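Local coordinates for Roadblock/LAMTOR2 domain-containing protein (Streptomyces avermitilis, PDB 3LEQ), which is of unknown function but carries a Roadblock/LC7 domain, which in relatives acts as a scaffold or regulator of small GTPases, a role it may share, at residues G11-V16 / D20-L25; I82-G87 / M111-I116. All coordinates share one frame; numbering follows the deposited sequence. Where two conformers were deposited one is given.

Contact 1. Residues G11-V16 / D20-L25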
loop_
_atom_site.group_PDB
_atom_site.type_symbol
_atom_site.label_atom_id
_atom_site.label_comp_id
_atom_site.label_asym_id
_atom_site.label_seq_id
_atom_site.Cartn_x
_atom_site.Cartn_y
_atom_site.Cartn_z
ATOM N N GLY A 11 -0.693 -3.048 -11.193
ATOM C CA GLY A 11 -1.550 -4.194 -11.494
ATOM C C GLY A 11 -2.558 -4.461 -10.392
ATOM O O GLY A 11 -3.738 -4.674 -10.669
ATOM N N LEU A 12 -2.098 -4.428 -9.140
ATOM C CA LEU A 12 -3.008 -4.539 -7.992
ATOM C C LEU A 12 -4.103 -3.462 -8.054
ATOM O O LEU A 12 -5.283 -3.761 -7.902
ATOM C CB LEU A 12 -2.239 -4.411 -6.676
ATOM C CG LEU A 12 -3.076 -4.356 -5.399
ATOM C CD1 LEU A 12 -3.631 -5.740 -5.078
ATOM C CD2 LEU A 12 -2.259 -3.811 -4.222
ATOM N N VAL A 13 -3.696 -2.215 -8.266
ATOM C CA VAL A 13 -4.649 -1.093 -8.295
ATOM C C VAL A 13 -5.650 -1.250 -9.453
ATOM O O VAL A 13 -6.856 -0.986 -9.292
ATOM C CB VAL A 13 -3.918 0.270 -8.404
ATOM C CG1 VAL A 13 -4.899 1.405 -8.758
ATOM C CG2 VAL A 13 -3.162 0.578 -7.132
ATOM N N ASP A 14 -5.150 -1.692 -10.606
ATOM C CA ASP A 14 -5.981 -1.863 -11.805
ATOM C C ASP A 14 -7.009 -2.988 -11.677
ATOM O O ASP A 14 -8.165 -2.812 -12.046
ATOM C CB ASP A 14 -5.108 -2.048 -13.061
ATOM C CG ASP A 14 -4.680 -0.708 -13.686
ATOM O OD1 ASP A 14 -4.769 0.339 -12.994
ATOM O OD2 ASP A 14 -4.253 -0.695 -14.869
ATOM N N ARG A 15 -6.586 -4.132 -11.151
ATOM C CA ARG A 15 -7.461 -5.308 -11.053
ATOM C C ARG A 15 -8.451 -5.202 -9.898
ATOM O O ARG A 15 -9.571 -5.715 -10.000
ATOM C CB ARG A 15 -6.639 -6.586 -10.862
ATOM C CG ARG A 15 -5.702 -6.931 -12.005
ATOM C CD ARG A 15 -4.810 -8.122 -11.627
ATOM N NE ARG A 15 -3.920 -7.851 -10.491
ATOM C CZ ARG A 15 -4.123 -8.250 -9.228
ATOM N NH1 ARG A 15 -5.191 -8.960 -8.879
ATOM N NH2 ARG A 15 -3.237 -7.944 -8.300
ATOM N N VAL A 16 -8.039 -4.560 -8.803
ATOM C CA VAL A 16 -8.847 -4.565 -7.580
ATOM C C VAL A 16 -9.657 -3.268 -7.382
ATOM O O VAL A 16 -9.118 -2.236 -6.977
ATOM C CB VAL A 16 -8.002 -4.915 -6.334
ATOM C CG1 VAL A 16 -8.900 -5.097 -5.097
ATOM C CG2 VAL A 16 -7.186 -6.171 -6.585
ATOM N N ASP A 20 -7.373 1.806 -4.277
ATOM C CA ASP A 20 -7.161 3.054 -5.005
ATOM C C ASP A 20 -5.668 3.365 -5.312
ATOM O O ASP A 20 -5.331 3.796 -6.428
ATOM C CB ASP A 20 -7.809 4.208 -4.248
ATOM C CG ASP A 20 -9.335 4.254 -4.409
ATOM O OD1 ASP A 20 -9.914 3.562 -5.292
ATOM O OD2 ASP A 20 -9.963 5.011 -3.642
ATOM N N HIS A 21 -4.786 3.162 -4.331
ATOM C CA HIS A 21 -3.355 3.432 -4.494
ATOM C C HIS A 21 -2.563 2.436 -3.672
ATOM O O HIS A 21 -3.087 1.882 -2.705
ATOM C CB HIS A 21 -2.967 4.855 -4.036
ATOM C CG HIS A 21 -3.840 5.938 -4.590
ATOM N ND1 HIS A 21 -3.846 6.279 -5.926
ATOM C CD2 HIS A 21 -4.727 6.764 -3.987
ATOM C CE1 HIS A 21 -4.721 7.252 -6.126
ATOM N NE2 HIS A 21 -5.270 7.565 -4.965
ATOM N N ALA A 22 -1.303 2.237 -4.056
ATOM C CA ALA A 22 -0.378 1.365 -3.346
ATOM C C ALA A 22 1.057 1.869 -3.426
ATOM O O ALA A 22 1.486 2.395 -4.460
ATOM C CB ALA A 22 -0.475 -0.070 -3.902
ATOM N N VAL A 23 1.793 1.712 -2.332
ATOM C CA VAL A 23 3.227 2.009 -2.314
ATOM C C VAL A 23 3.965 0.930 -1.548
ATOM O O VAL A 23 3.369 0.218 -0.717
ATOM C CB VAL A 23 3.549 3.382 -1.634
ATOM C CG1 VAL A 23 2.915 4.524 -2.381
ATOM C CG2 VAL A 23 3.098 3.417 -0.165
ATOM N N VAL A 24 5.262 0.827 -1.813
ATOM C CA VAL A 24 6.150 0.026 -0.977
ATOM C C VAL A 24 7.214 0.975 -0.381
ATOM O O VAL A 24 7.867 1.734 -1.109
ATOM C CB VAL A 24 6.810 -1.110 -1.753
ATOM C CG1 VAL A 24 7.870 -1.795 -0.888
ATOM C CG2 VAL A 24 5.752 -2.120 -2.232
ATOM N N LEU A 25 7.329 0.959 0.940
ATOM C CA LEU A 25 8.236 1.854 1.657
ATOM C C LEU A 25 9.367 1.039 2.268
ATOM O O LEU A 25 9.133 -0.057 2.766
ATOM C CB LEU A 25 7.469 2.598 2.761
ATOM C CG LEU A 25 6.143 3.268 2.346
ATOM C CD1 LEU A 25 5.438 3.830 3.580
ATOM C CD2 LEU A 25 6.368 4.386 1.288
#
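Val13 carries most of the meeting between helix 4-15 and strand 19-26, its two methyls resting on the backbone of Asp20 and His21. Val13 CB stands back, 4.3 Å from Asp20 O, and both its methyls reach nearer to that oxygen. CG1, anti to the backbone N (chi1 167°), comes down on the oxygen itself, with Val13 CG1 3.4 Å from Asp20 O. CG2 reaches further along the strand to the His21 backbone, with Val13 CG2 3.9 Å from His21 CA. Val13 CG2 is also 4.0 Å from Ala22 N and packs against the Ala22 methyl. The strand offers backbone here because Asp20 and His21 both face Leu95 of strand 90-96 in a classic beta bulge, and the CB atoms of both point away from the helix. This is the first alpha-beta unit of the Roadblock/LC7 fold, in which the chain leaves the helix, turns within a few residues and runs back beneath it; the two short axes make 163° and approach to 7.8 Å. An alanine in place of Val13 would lack both methyls, and is likely to open a gap over the Asp20 carbonyl and the bulge. Ala22, whose CB points toward the helix, meets the neighbouring Leu12 as well, at 4.2 Å from Leu12 CD2 to Ala22 CB. Ala22 also touches Val94 of strand 90-96, while its N-H is hydrogen-bonded to Ser35, a residue that Val13 touches too.

Contact 2. Residues I82-G87 / M111-I116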
loop_
_atom_site.group_PDB
_atom_site.type_symbol
_atom_site.label_atom_id
_atom_site.label_comp_id
_atom_site.label_asym_id
_atom_site.label_seq_id
_atom_site.Cartn_x
_atom_site.Cartn_y
_atom_site.Cartn_z
ATOM N N ILE A 82 -4.103 0.362 4.878
ATOM C CA ILE A 82 -3.666 -0.947 5.339
ATOM C C ILE A 82 -2.183 -1.073 5.047
ATOM O O ILE A 82 -1.735 -0.758 3.939
ATOM C CB ILE A 82 -4.457 -2.138 4.678
ATOM C CG1 ILE A 82 -5.973 -1.911 4.732
ATOM C CG2 ILE A 82 -4.055 -3.512 5.317
ATOM C CD1 ILE A 82 -6.817 -2.880 3.914
ATOM N N LEU A 83 -1.442 -1.567 6.022
ATOM C CA LEU A 83 -0.004 -1.720 5.906
ATOM C C LEU A 83 0.390 -3.140 6.307
ATOM O O LEU A 83 -0.092 -3.638 7.306
ATOM C CB LEU A 83 0.653 -0.695 6.834
ATOM C CG LEU A 83 2.154 -0.620 7.034
ATOM C CD1 LEU A 83 2.518 0.816 7.382
ATOM C CD2 LEU A 83 2.619 -1.576 8.149
ATOM N N THR A 84 1.270 -3.774 5.534
ATOM C CA THR A 84 1.797 -5.090 5.879
ATOM C C THR A 84 3.280 -5.186 5.528
ATOM O O THR A 84 3.774 -4.458 4.674
ATOM C CB THR A 84 0.962 -6.259 5.219
ATOM O OG1 THR A 84 1.403 -7.525 5.741
ATOM C CG2 THR A 84 1.134 -6.286 3.710
ATOM N N ALA A 85 3.990 -6.098 6.175
ATOM C CA ALA A 85 5.391 -6.342 5.856
ATOM C C ALA A 85 5.534 -6.906 4.438
ATOM O O ALA A 85 4.736 -7.769 4.019
ATOM C CB ALA A 85 6.001 -7.322 6.873
ATOM N N ALA A 86 6.553 -6.420 3.718
ATOM C CA ALA A 86 6.971 -6.985 2.422
ATOM C C ALA A 86 8.423 -7.385 2.575
ATOM O O ALA A 86 9.346 -6.683 2.116
ATOM C CB ALA A 86 6.805 -5.960 1.302
ATOM N N GLY A 87 8.636 -8.508 3.265
ATOM C CA GLY A 87 9.991 -8.888 3.695
ATOM C C GLY A 87 10.463 -8.012 4.843
ATOM O O GLY A 87 9.758 -7.080 5.232
HETATM N N MSE A 111 -1.321 -11.972 -1.504
HETATM C CA MSE A 111 -0.930 -12.605 -2.780
HETATM C C MSE A 111 0.147 -11.791 -3.484
HETATM O O MSE A 111 1.066 -12.355 -4.067
HETATM C CB MSE A 111 -2.141 -12.798 -3.702
HETATM C CG MSE A 111 -3.199 -13.791 -3.177
HETATM SE SE MSE A 111 -2.462 -15.582 -2.737
HETATM C CE MSE A 111 -2.395 -15.400 -0.776
ATOM N N LEU A 112 0.044 -10.466 -3.419
ATOM C CA LEU A 112 1.054 -9.578 -4.010
ATOM C C LEU A 112 2.428 -9.773 -3.348
ATOM O O LEU A 112 3.444 -9.888 -4.029
ATOM C CB LEU A 112 0.609 -8.112 -3.908
ATOM C CG LEU A 112 1.572 -7.057 -4.473
ATOM C CD1 LEU A 112 1.898 -7.340 -5.927
ATOM C CD2 LEU A 112 1.044 -5.640 -4.291
ATOM N N VAL A 113 2.453 -9.789 -2.009
ATOM C CA VAL A 113 3.703 -9.963 -1.253
ATOM C C VAL A 113 4.353 -11.312 -1.601
ATOM O O VAL A 113 5.566 -11.433 -1.671
ATOM C CB VAL A 113 3.472 -9.812 0.287
ATOM C CG1 VAL A 113 4.699 -10.269 1.107
ATOM C CG2 VAL A 113 3.100 -8.354 0.631
ATOM N N LYS A 114 3.515 -12.312 -1.846
ATOM C CA LYS A 114 3.967 -13.637 -2.224
ATOM C C LYS A 114 4.643 -13.547 -3.581
ATOM O O LYS A 114 5.675 -14.174 -3.802
ATOM C CB LYS A 114 2.753 -14.566 -2.334
ATOM C CG LYS A 114 2.891 -15.868 -1.613
ATOM C CD LYS A 114 2.421 -15.758 -0.171
ATOM C CE LYS A 114 2.823 -17.010 0.604
ATOM N NZ LYS A 114 2.030 -17.178 1.853
ATOM N N LYS A 115 4.055 -12.760 -4.488
ATOM C CA LYS A 115 4.550 -12.686 -5.867
ATOM C C LYS A 115 5.901 -11.992 -5.952
ATOM O O LYS A 115 6.693 -12.301 -6.831
ATOM C CB LYS A 115 3.542 -12.007 -6.804
ATOM N N ILE A 116 6.147 -11.053 -5.040
ATOM C CA ILE A 116 7.419 -10.353 -4.968
ATOM C C ILE A 116 8.484 -11.326 -4.491
ATOM O O ILE A 116 9.537 -11.458 -5.116
ATOM C CB ILE A 116 7.375 -9.137 -3.996
ATOM C CG1 ILE A 116 6.372 -8.086 -4.465
ATOM C CG2 ILE A 116 8.749 -8.528 -3.876
ATOM C CD1 ILE A 116 6.117 -6.977 -3.438
#
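The C-terminal helix 102-115 packs its last turn on the end of strand 80-85, where Val113 meets Thr84, Ala85 and Ala86 as the chain enters the turn of the beta hairpin leading to strand 90-96. Val113 makes the helix side of the closer contacts. Its methyls share a single carbonyl: Val113 CG1 and CG2 each lie 3.8 Å from Ala85 O. From there the branches part. CG1, anti to the backbone N at chi1 168°, also approaches the turn, 4.2 Å from Val113 CG1 to Ala86 CA. CG2, anti to the carbonyl carbon, swings toward the sheet and meets the Thr84 methyl, at 4.2 Å from Val113 CG2 to Thr84 CG2. The Ala86 methyl flanks it more loosely, with Ala86 CB 4.5 Å from Val113 CG2. Thr84 shows the helix its carbon branch because chi1 of -172° sets OG1 anti to the backbone N and CG2 between N and the carbonyl carbon. Its hydroxyl makes a weak hydrogen bond to Gln71 of the edge strand 71-75, and its side chain also touches Met109, one turn earlier on the helix. Leu112, next to Val113, lies on the side of helix 4-15. The nearest CA atoms are those of Ala86 and Val113, 5.7 Å apart. With only van der Waals touches between the segments, of methyls on methyls, on a carbonyl and on an alpha carbon, the contact probably rests on the burial of apolar surface, and its chemistry sets no directional bond between helix end and hairpin.

From the N terminus, contact 1 closes first: helix 4-15 leads through a short turn straight into strand 19-26. The chain then passes through strand 31-34, helix 40-55 and strand 71-75 before segment 82-87 opens contact 2, whose much longer loop takes in strand 90-96 and most of helix 102-115. The two loops follow in series and neither encloses the other. Both contacts reach one antiparallel sheet, in which strand 90-96 lies between strands 19-26 and 80-85. The terminal helices lie next to each other on it and meet through Leu12 and Leu112, so that the first and last helices pack side by side.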